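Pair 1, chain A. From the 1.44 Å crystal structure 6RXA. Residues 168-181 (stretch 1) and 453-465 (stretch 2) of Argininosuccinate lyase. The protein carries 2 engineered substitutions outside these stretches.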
# COMPACT_ATOMS: atom_id res chain seq x y z
N LEU A 168 12.15 -25.97 -21.19
CA LEU A 168 10.97 -25.74 -20.36
C LEU A 168 11.14 -26.34 -18.97
O LEU A 168 10.71 -25.76 -17.97
CB LEU A 168 9.73 -26.28 -21.07
CG LEU A 168 8.40 -26.17 -20.33
CD1 LEU A 168 8.10 -24.72 -19.93
CD2 LEU A 168 7.28 -26.73 -21.18
N GLY A 169 11.79 -27.51 -18.88
CA GLY A 169 12.07 -28.08 -17.57
C GLY A 169 12.90 -27.17 -16.69
O GLY A 169 12.64 -27.03 -15.49
N HIS A 170 13.96 -26.60 -17.25
CA HIS A 170 14.80 -25.67 -16.50
C HIS A 170 14.00 -24.48 -15.98
O HIS A 170 14.15 -24.08 -14.82
CB HIS A 170 15.94 -25.22 -17.41
CG HIS A 170 16.84 -24.19 -16.82
ND1 HIS A 170 16.90 -22.90 -17.30
CD2 HIS A 170 17.72 -24.26 -15.79
CE1 HIS A 170 17.78 -22.22 -16.58
NE2 HIS A 170 18.29 -23.02 -15.66
N TYR A 171 13.15 -23.90 -16.83
CA TYR A 171 12.31 -22.78 -16.40
C TYR A 171 11.42 -23.18 -15.23
O TYR A 171 11.33 -22.46 -14.22
CB TYR A 171 11.47 -22.27 -17.58
CG TYR A 171 10.57 -21.13 -17.16
CD1 TYR A 171 9.33 -21.37 -16.61
CD2 TYR A 171 11.00 -19.81 -17.25
CE1 TYR A 171 8.53 -20.35 -16.17
CE2 TYR A 171 10.20 -18.77 -16.82
CZ TYR A 171 8.96 -19.04 -16.28
OH TYR A 171 8.14 -18.03 -15.83
N LEU A 172 10.72 -24.31 -15.35
CA LEU A 172 9.81 -24.75 -14.30
C LEU A 172 10.55 -24.98 -12.99
O LEU A 172 9.98 -24.74 -11.92
CB LEU A 172 9.04 -25.99 -14.74
CG LEU A 172 8.03 -25.69 -15.84
CD1 LEU A 172 7.54 -26.98 -16.51
CD2 LEU A 172 6.84 -24.91 -15.28
N MET A 173 11.81 -25.39 -13.03
CA MET A 173 12.53 -25.59 -11.79
C MET A 173 12.90 -24.28 -11.11
O MET A 173 13.15 -24.29 -9.90
CB MET A 173 13.73 -26.52 -11.99
CG MET A 173 13.29 -27.94 -12.34
SD MET A 173 12.01 -28.66 -11.29
CE MET A 173 12.91 -28.83 -9.76
N ALA A 174 12.90 -23.15 -11.82
CA ALA A 174 12.99 -21.87 -11.13
C ALA A 174 11.77 -21.66 -10.25
O ALA A 174 11.87 -21.25 -9.09
CB ALA A 174 13.12 -20.72 -12.14
N ILE A 175 10.59 -21.97 -10.80
CA ILE A 175 9.35 -21.86 -10.04
C ILE A 175 9.38 -22.80 -8.84
O ILE A 175 9.00 -22.42 -7.73
CB ILE A 175 8.14 -22.11 -10.96
CG1 ILE A 175 8.17 -21.19 -12.19
CG2 ILE A 175 6.85 -21.96 -10.17
CD1 ILE A 175 8.15 -19.71 -11.88
N SER A 176 9.90 -24.02 -9.02
CA SER A 176 9.98 -24.95 -7.90
C SER A 176 10.81 -24.38 -6.75
O SER A 176 10.44 -24.52 -5.58
CB SER A 176 10.52 -26.31 -8.35
OG SER A 176 10.63 -27.20 -7.24
N GLU A 177 11.94 -23.73 -7.07
CA GLU A 177 12.80 -23.18 -6.03
C GLU A 177 12.13 -22.00 -5.33
O GLU A 177 12.23 -21.85 -4.11
CB GLU A 177 14.16 -22.81 -6.65
CG GLU A 177 15.24 -22.42 -5.62
CD GLU A 177 16.66 -22.47 -6.16
OE1 GLU A 177 16.88 -22.95 -7.29
OE2 GLU A 177 17.57 -22.07 -5.41
N ASN A 178 11.42 -21.15 -6.10
CA ASN A 178 10.59 -20.10 -5.52
C ASN A 178 9.59 -20.68 -4.52
O ASN A 178 9.43 -20.17 -3.40
CB ASN A 178 9.84 -19.39 -6.65
CG ASN A 178 8.70 -18.50 -6.16
OD1 ASN A 178 7.66 -18.99 -5.70
ND2 ASN A 178 8.87 -17.18 -6.29
N LEU A 179 8.92 -21.76 -4.91
CA LEU A 179 7.89 -22.34 -4.08
C LEU A 179 8.48 -23.00 -2.84
O LEU A 179 7.86 -22.97 -1.78
CB LEU A 179 7.09 -23.35 -4.89
CG LEU A 179 6.27 -22.75 -6.03
CD1 LEU A 179 5.59 -23.83 -6.87
CD2 LEU A 179 5.23 -21.77 -5.49
N ALA A 180 9.66 -23.59 -2.95
CA ALA A 180 10.30 -24.16 -1.77
C ALA A 180 10.52 -23.09 -0.71
O ALA A 180 10.25 -23.32 0.48
CB ALA A 180 11.61 -24.83 -2.17
N LYS A 181 10.95 -21.89 -1.12
CA LYS A 181 11.20 -20.83 -0.16
C LYS A 181 9.89 -20.28 0.40
O LYS A 181 9.81 -19.94 1.58
CB LYS A 181 12.07 -19.74 -0.79
CG LYS A 181 13.52 -20.20 -0.96
CD LYS A 181 14.41 -19.10 -1.51
CE LYS A 181 14.04 -18.80 -2.95
NZ LYS A 181 15.16 -18.03 -3.60
N SER A 453 21.72 -31.60 -15.38
CA SER A 453 21.67 -30.65 -14.28
C SER A 453 20.23 -30.44 -13.82
O SER A 453 19.95 -30.40 -12.62
CB SER A 453 22.25 -29.30 -14.71
OG SER A 453 23.59 -29.45 -15.15
N VAL A 454 19.30 -30.27 -14.77
CA VAL A 454 17.91 -30.10 -14.38
C VAL A 454 17.40 -31.35 -13.67
O VAL A 454 16.67 -31.27 -12.68
CB VAL A 454 17.03 -29.72 -15.58
CG1 VAL A 454 15.57 -29.58 -15.16
CG2 VAL A 454 17.53 -28.42 -16.20
N LYS A 455 17.80 -32.54 -14.15
CA LYS A 455 17.35 -33.77 -13.50
C LYS A 455 17.86 -33.84 -12.07
O LYS A 455 17.15 -34.29 -11.16
CB LYS A 455 17.78 -34.99 -14.31
CG LYS A 455 17.34 -36.34 -13.75
CD LYS A 455 15.83 -36.40 -13.49
CE LYS A 455 15.34 -37.83 -13.31
NZ LYS A 455 16.05 -38.57 -12.23
N ALA A 456 19.10 -33.39 -11.83
CA ALA A 456 19.60 -33.34 -10.46
C ALA A 456 18.70 -32.47 -9.59
O ALA A 456 18.38 -32.84 -8.45
CB ALA A 456 21.03 -32.80 -10.44
N SER A 457 18.28 -31.31 -10.11
CA SER A 457 17.40 -30.43 -9.36
C SER A 457 16.04 -31.08 -9.14
O SER A 457 15.43 -30.91 -8.08
CB SER A 457 17.22 -29.10 -10.10
OG SER A 457 18.38 -28.29 -9.95
N ILE A 458 15.54 -31.81 -10.14
CA ILE A 458 14.27 -32.51 -9.98
C ILE A 458 14.38 -33.56 -8.88
O ILE A 458 13.51 -33.66 -8.01
CB ILE A 458 13.80 -33.12 -11.31
CG1 ILE A 458 13.36 -32.00 -12.27
CG2 ILE A 458 12.67 -34.13 -11.07
CD1 ILE A 458 13.08 -32.49 -13.67
N ASP A 459 15.46 -34.35 -8.89
CA ASP A 459 15.65 -35.36 -7.85
C ASP A 459 15.65 -34.72 -6.47
O ASP A 459 15.01 -35.22 -5.53
CB ASP A 459 16.97 -36.10 -8.08
CG ASP A 459 16.96 -37.01 -9.29
OD1 ASP A 459 15.88 -37.29 -9.85
OD2 ASP A 459 18.05 -37.47 -9.69
N ASP A 460 16.34 -33.59 -6.33
CA ASP A 460 16.37 -32.89 -5.06
C ASP A 460 14.98 -32.39 -4.67
O ASP A 460 14.58 -32.47 -3.51
CB ASP A 460 17.36 -31.72 -5.12
CG ASP A 460 18.80 -32.18 -5.03
OD1 ASP A 460 19.02 -33.38 -4.75
OD2 ASP A 460 19.71 -31.35 -5.26
N ALA A 461 14.24 -31.84 -5.64
CA ALA A 461 12.91 -31.30 -5.35
C ALA A 461 11.94 -32.40 -4.97
O ALA A 461 11.06 -32.19 -4.12
CB ALA A 461 12.41 -30.51 -6.56
N MET A 462 12.06 -33.57 -5.59
CA MET A 462 11.18 -34.68 -5.23
C MET A 462 11.43 -35.11 -3.79
O MET A 462 10.49 -35.43 -3.06
CB MET A 462 11.39 -35.84 -6.20
CG MET A 462 10.94 -35.54 -7.64
SD MET A 462 9.16 -35.41 -7.80
CE MET A 462 8.66 -37.13 -7.75
N ALA A 463 12.69 -35.10 -3.35
CA ALA A 463 12.97 -35.41 -1.96
C ALA A 463 12.42 -34.33 -1.04
O ALA A 463 11.88 -34.63 0.03
CB ALA A 463 14.48 -35.58 -1.76
N GLU A 464 12.55 -33.06 -1.44
CA GLU A 464 11.99 -31.96 -0.66
C GLU A 464 10.47 -32.06 -0.58
O GLU A 464 9.89 -31.82 0.48
CB GLU A 464 12.44 -30.62 -1.23
CG GLU A 464 13.91 -30.31 -0.93
CD GLU A 464 14.39 -28.98 -1.48
OE1 GLU A 464 13.64 -28.24 -2.16
OE2 GLU A 464 15.57 -28.65 -1.23
N LEU A 465 9.82 -32.44 -1.68
CA LEU A 465 8.36 -32.55 -1.68
C LEU A 465 7.89 -33.64 -0.72
O LEU A 465 6.85 -33.50 -0.07
CB LEU A 465 7.87 -32.85 -3.10
CG LEU A 465 7.70 -31.62 -3.99
CD1 LEU A 465 7.64 -32.02 -5.45
CD2 LEU A 465 6.44 -30.85 -3.58

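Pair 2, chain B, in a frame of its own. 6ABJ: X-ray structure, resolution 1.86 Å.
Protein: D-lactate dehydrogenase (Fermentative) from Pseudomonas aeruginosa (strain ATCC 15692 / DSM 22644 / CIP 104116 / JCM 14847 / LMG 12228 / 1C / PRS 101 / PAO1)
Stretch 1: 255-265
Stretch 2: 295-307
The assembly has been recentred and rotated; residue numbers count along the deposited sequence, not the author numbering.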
# COMPACT_ATOMS: atom_id res chain seq x y z
N ASN B 255 11.23 -5.48 25.81
CA ASN B 255 9.94 -5.98 26.15
C ASN B 255 8.94 -5.31 25.26
O ASN B 255 8.42 -4.25 25.55
CB ASN B 255 9.59 -5.71 27.63
CG ASN B 255 8.32 -6.42 28.06
OD1 ASN B 255 7.68 -7.14 27.28
ND2 ASN B 255 7.91 -6.17 29.30
N ALA B 256 8.63 -5.99 24.17
CA ALA B 256 7.81 -5.39 23.11
C ALA B 256 6.49 -4.92 23.60
O ALA B 256 5.98 -3.86 23.21
CB ALA B 256 7.64 -6.40 21.99
N ALA B 257 5.92 -5.66 24.53
CA ALA B 257 4.68 -5.28 25.12
C ALA B 257 4.71 -3.89 25.71
O ALA B 257 3.75 -3.20 25.62
CB ALA B 257 4.24 -6.33 26.19
N ALA B 258 5.80 -3.51 26.39
CA ALA B 258 5.95 -2.15 26.99
C ALA B 258 6.13 -1.00 25.96
O ALA B 258 5.84 0.17 26.20
CB ALA B 258 7.20 -2.16 27.89
N LEU B 259 6.60 -1.36 24.77
CA LEU B 259 6.77 -0.37 23.69
C LEU B 259 5.44 0.22 23.25
O LEU B 259 5.37 1.36 22.89
CB LEU B 259 7.44 -1.03 22.52
CG LEU B 259 8.87 -1.57 22.64
CD1 LEU B 259 9.29 -2.32 21.42
CD2 LEU B 259 9.81 -0.45 22.88
N ILE B 260 4.37 -0.57 23.32
CA ILE B 260 3.09 -0.15 22.85
C ILE B 260 2.58 1.05 23.58
O ILE B 260 2.09 2.01 23.00
CB ILE B 260 2.09 -1.31 22.96
CG1 ILE B 260 2.43 -2.34 21.89
CG2 ILE B 260 0.67 -0.87 22.75
CD1 ILE B 260 1.72 -3.64 22.09
N GLU B 261 2.54 0.99 24.90
CA GLU B 261 1.97 2.08 25.64
C GLU B 261 2.80 3.35 25.47
O GLU B 261 2.22 4.43 25.40
CB GLU B 261 1.76 1.68 27.13
CG GLU B 261 0.55 0.75 27.28
CD GLU B 261 -0.76 1.27 26.62
OE1 GLU B 261 -1.18 2.43 26.88
OE2 GLU B 261 -1.41 0.52 25.84
N ALA B 262 4.10 3.20 25.32
CA ALA B 262 5.05 4.30 25.11
C ALA B 262 4.84 4.98 23.75
O ALA B 262 4.93 6.17 23.64
CB ALA B 262 6.45 3.78 25.20
N LEU B 263 4.54 4.17 22.75
CA LEU B 263 4.19 4.68 21.42
C LEU B 263 2.83 5.34 21.46
O LEU B 263 2.67 6.44 20.93
CB LEU B 263 4.25 3.54 20.38
CG LEU B 263 5.65 3.06 20.00
CD1 LEU B 263 5.66 1.65 19.45
CD2 LEU B 263 6.31 3.99 18.97
N LYS B 264 1.86 4.75 22.16
CA LYS B 264 0.56 5.38 22.26
C LYS B 264 0.62 6.75 22.92
O LYS B 264 -0.08 7.68 22.48
CB LYS B 264 -0.44 4.51 22.95
CG LYS B 264 -0.80 3.33 22.10
CD LYS B 264 -1.65 2.33 22.85
CE LYS B 264 -2.96 2.88 23.35
NZ LYS B 264 -3.60 1.78 24.11
N SER B 265 1.46 6.89 23.93
CA SER B 265 1.46 8.15 24.69
C SER B 265 2.30 9.20 24.02
O SER B 265 2.24 10.39 24.40
CB SER B 265 2.04 7.93 26.08
OG SER B 265 3.38 7.62 26.03
N ASP B 295 -0.73 -10.48 19.25
CA ASP B 295 -1.38 -9.20 19.45
C ASP B 295 -0.39 -8.03 19.52
O ASP B 295 -0.65 -6.93 19.01
CB ASP B 295 -2.17 -9.22 20.76
CG ASP B 295 -3.41 -10.13 20.72
OD1 ASP B 295 -3.86 -10.56 19.64
OD2 ASP B 295 -3.94 -10.40 21.80
N VAL B 296 0.75 -8.27 20.16
CA VAL B 296 1.74 -7.24 20.39
C VAL B 296 2.41 -6.81 19.06
O VAL B 296 2.40 -5.66 18.72
CB VAL B 296 2.78 -7.71 21.38
CG1 VAL B 296 3.93 -6.72 21.46
CG2 VAL B 296 2.11 -7.86 22.74
N LEU B 297 2.94 -7.77 18.32
CA LEU B 297 3.48 -7.49 17.01
C LEU B 297 2.44 -6.86 16.11
O LEU B 297 2.76 -5.96 15.39
CB LEU B 297 4.00 -8.77 16.33
CG LEU B 297 4.68 -8.59 15.00
CD1 LEU B 297 5.88 -7.69 15.13
CD2 LEU B 297 5.13 -9.92 14.41
N ALA B 298 1.20 -7.37 16.11
CA ALA B 298 0.17 -6.78 15.22
C ALA B 298 -0.01 -5.26 15.54
O ALA B 298 -0.19 -4.41 14.61
CB ALA B 298 -1.14 -7.51 15.32
N ARG B 299 0.02 -4.94 16.79
CA ARG B 299 -0.21 -3.57 17.23
C ARG B 299 1.00 -2.71 16.84
O ARG B 299 0.83 -1.61 16.34
CB ARG B 299 -0.45 -3.49 18.73
CG ARG B 299 -0.77 -2.07 19.24
CD ARG B 299 -2.07 -1.61 18.67
NE ARG B 299 -2.73 -0.60 19.50
CZ ARG B 299 -3.01 0.66 19.15
NH1 ARG B 299 -2.64 1.18 17.99
NH2 ARG B 299 -3.64 1.44 20.00
N LEU B 300 2.22 -3.23 17.01
CA LEU B 300 3.40 -2.50 16.60
C LEU B 300 3.39 -2.19 15.13
O LEU B 300 3.71 -1.05 14.74
CB LEU B 300 4.68 -3.31 16.91
CG LEU B 300 4.98 -3.41 18.40
CD1 LEU B 300 6.10 -4.45 18.65
CD2 LEU B 300 5.38 -2.05 18.95
N LEU B 301 3.04 -3.18 14.31
CA LEU B 301 3.00 -3.03 12.89
C LEU B 301 2.06 -1.89 12.36
O LEU B 301 2.35 -1.37 11.32
CB LEU B 301 2.67 -4.32 12.18
CG LEU B 301 3.82 -5.34 12.29
CD1 LEU B 301 3.29 -6.73 11.95
CD2 LEU B 301 5.02 -4.99 11.42
N SER B 302 1.06 -1.52 13.15
CA SER B 302 0.05 -0.53 12.82
C SER B 302 0.44 0.93 12.89
O SER B 302 -0.14 1.79 12.21
CB SER B 302 -1.11 -0.67 13.82
OG SER B 302 -1.88 -1.84 13.64
N PHE B 303 1.39 1.20 13.78
CA PHE B 303 1.75 2.57 14.13
C PHE B 303 2.45 3.19 12.92
O PHE B 303 3.23 2.54 12.23
CB PHE B 303 2.71 2.59 15.26
CG PHE B 303 2.10 2.23 16.56
CD1 PHE B 303 1.18 3.06 17.13
CD2 PHE B 303 2.42 1.08 17.21
CE1 PHE B 303 0.61 2.75 18.37
CE2 PHE B 303 1.90 0.81 18.47
CZ PHE B 303 1.01 1.62 19.04
N PRO B 304 2.22 4.46 12.71
CA PRO B 304 2.76 5.16 11.57
C PRO B 304 4.25 5.43 11.72
O PRO B 304 4.89 5.76 10.77
CB PRO B 304 1.98 6.52 11.61
CG PRO B 304 1.61 6.71 12.97
CD PRO B 304 1.21 5.26 13.41
N ASN B 305 4.75 5.35 12.93
CA ASN B 305 6.10 5.70 13.32
C ASN B 305 6.87 4.48 13.82
O ASN B 305 7.82 4.59 14.56
CB ASN B 305 6.05 6.78 14.41
CG ASN B 305 5.14 6.40 15.63
OD1 ASN B 305 4.22 5.60 15.52
ND2 ASN B 305 5.41 7.03 16.77
N VAL B 306 6.45 3.33 13.32
CA VAL B 306 7.17 2.04 13.50
C VAL B 306 7.46 1.39 12.17
O VAL B 306 6.59 1.33 11.32
CB VAL B 306 6.33 1.07 14.33
CG1 VAL B 306 6.97 -0.30 14.41
CG2 VAL B 306 6.07 1.65 15.70
N VAL B 307 8.71 0.93 11.99
CA VAL B 307 9.10 0.13 10.82
C VAL B 307 9.77 -1.14 11.34
O VAL B 307 10.67 -1.04 12.16
CB VAL B 307 10.13 0.91 9.93
CG1 VAL B 307 10.67 0.02 8.85
CG2 VAL B 307 9.42 2.15 9.31
O HOH W 1 4.55 7.70 19.42

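The knob changes sides between these two contacts. In pair 1 the first helix supplies it: A:Met173 sits among A:Val454, A:Ser457, A:Ile458 and A:Ala461. In pair 2 the second helix does, with B:Leu300 set among B:Ala256, B:Leu259, B:Ile260 and B:Leu263. Yet the backbones nearly coincide, 14 central residues superposing at an RMSD of 0.6 Å. Both pairs cross with their N-to-C directions 35° or 36° apart, and the axes approach to 9.8 Å in pair 1 and 9.4 Å in pair 2.

The tight end follows one rule in both. A:Val454 and B:Val296 superpose, both with chi1 in the t well; A:Val454 packs on A:Gly169 and A:His170, B:Val296 on B:Ala256 and B:Ala257. In pair 1, CG1 of A:Val454 rests 3.9 Å from the backbone C of A:Gly169, while its CG2 meets CB of A:His170 at 3.8 Å, at the edge of the imidazole. At the matching positions pair 2 has two alanines: CB of B:Ala256 lies 3.8 Å from CG1 of B:Val296, and the backbone N of B:Ala257 is also 3.8 Å from that CG1. A:His170, whose CA-to-CB bond points sideways, and B:Ala257 come within 5.8 Å and 5.9 Å, CA to CA, of A:Val454 and B:Val296.

One turn on, A:Met173 matches B:Ile260. The methionine, m at all three chi angles, runs along the second helix: its CG lies 4.0 Å from CG1 of A:Val454, its SD 3.7 Å from CG1 of A:Ile458, and its CE 3.6 Å from CB of A:Ala461. A:Met173 has the largest covered area in pair 1, 83 Å². The branched B:Ile260 touches the same four positions, with CD1 3.8 Å from CG1 of B:Val296 and CG2 4.0 Å from CG of B:Arg299, the counterpart of A:Ser457.

The next position shows how bulk is redistributed. A:Ser176 places OG 3.8 Å from CB of A:Ala461, a small residue facing a small residue. The matching pair is B:Leu263 and B:Phe303, both large. CD1 of B:Leu263 reaches CD2 of B:Leu300 at 3.7 Å and CG2 of B:Val306 at 3.8 Å, while its CB sits over a face of the B:Phe303 ring, 4.1 Å from the centroid, in a CH-pi contact. At that ring's edge, CG of B:Lys264 approaches CZ of B:Phe303 to 3.9 Å.

The chain past the matched helices also differs. Stretch 2 of pair 1 stays helical, and CB of A:Ala180 meets OE1 of A:Glu464 at 4.0 Å. Pair 2 instead makes a type I turn from B:Phe303 to B:Val306 and enters a strand. There a water donates to O of B:Leu263 at 2.7 Å and accepts from ND2 of B:Asn305 at 2.9 Å, bridging the stretches. No direct hydrogen bond crosses either contact. Pair 2 buries 521 Å², pair 1 only 306 Å²: one crossing accommodates either a lean contact or a bulky one.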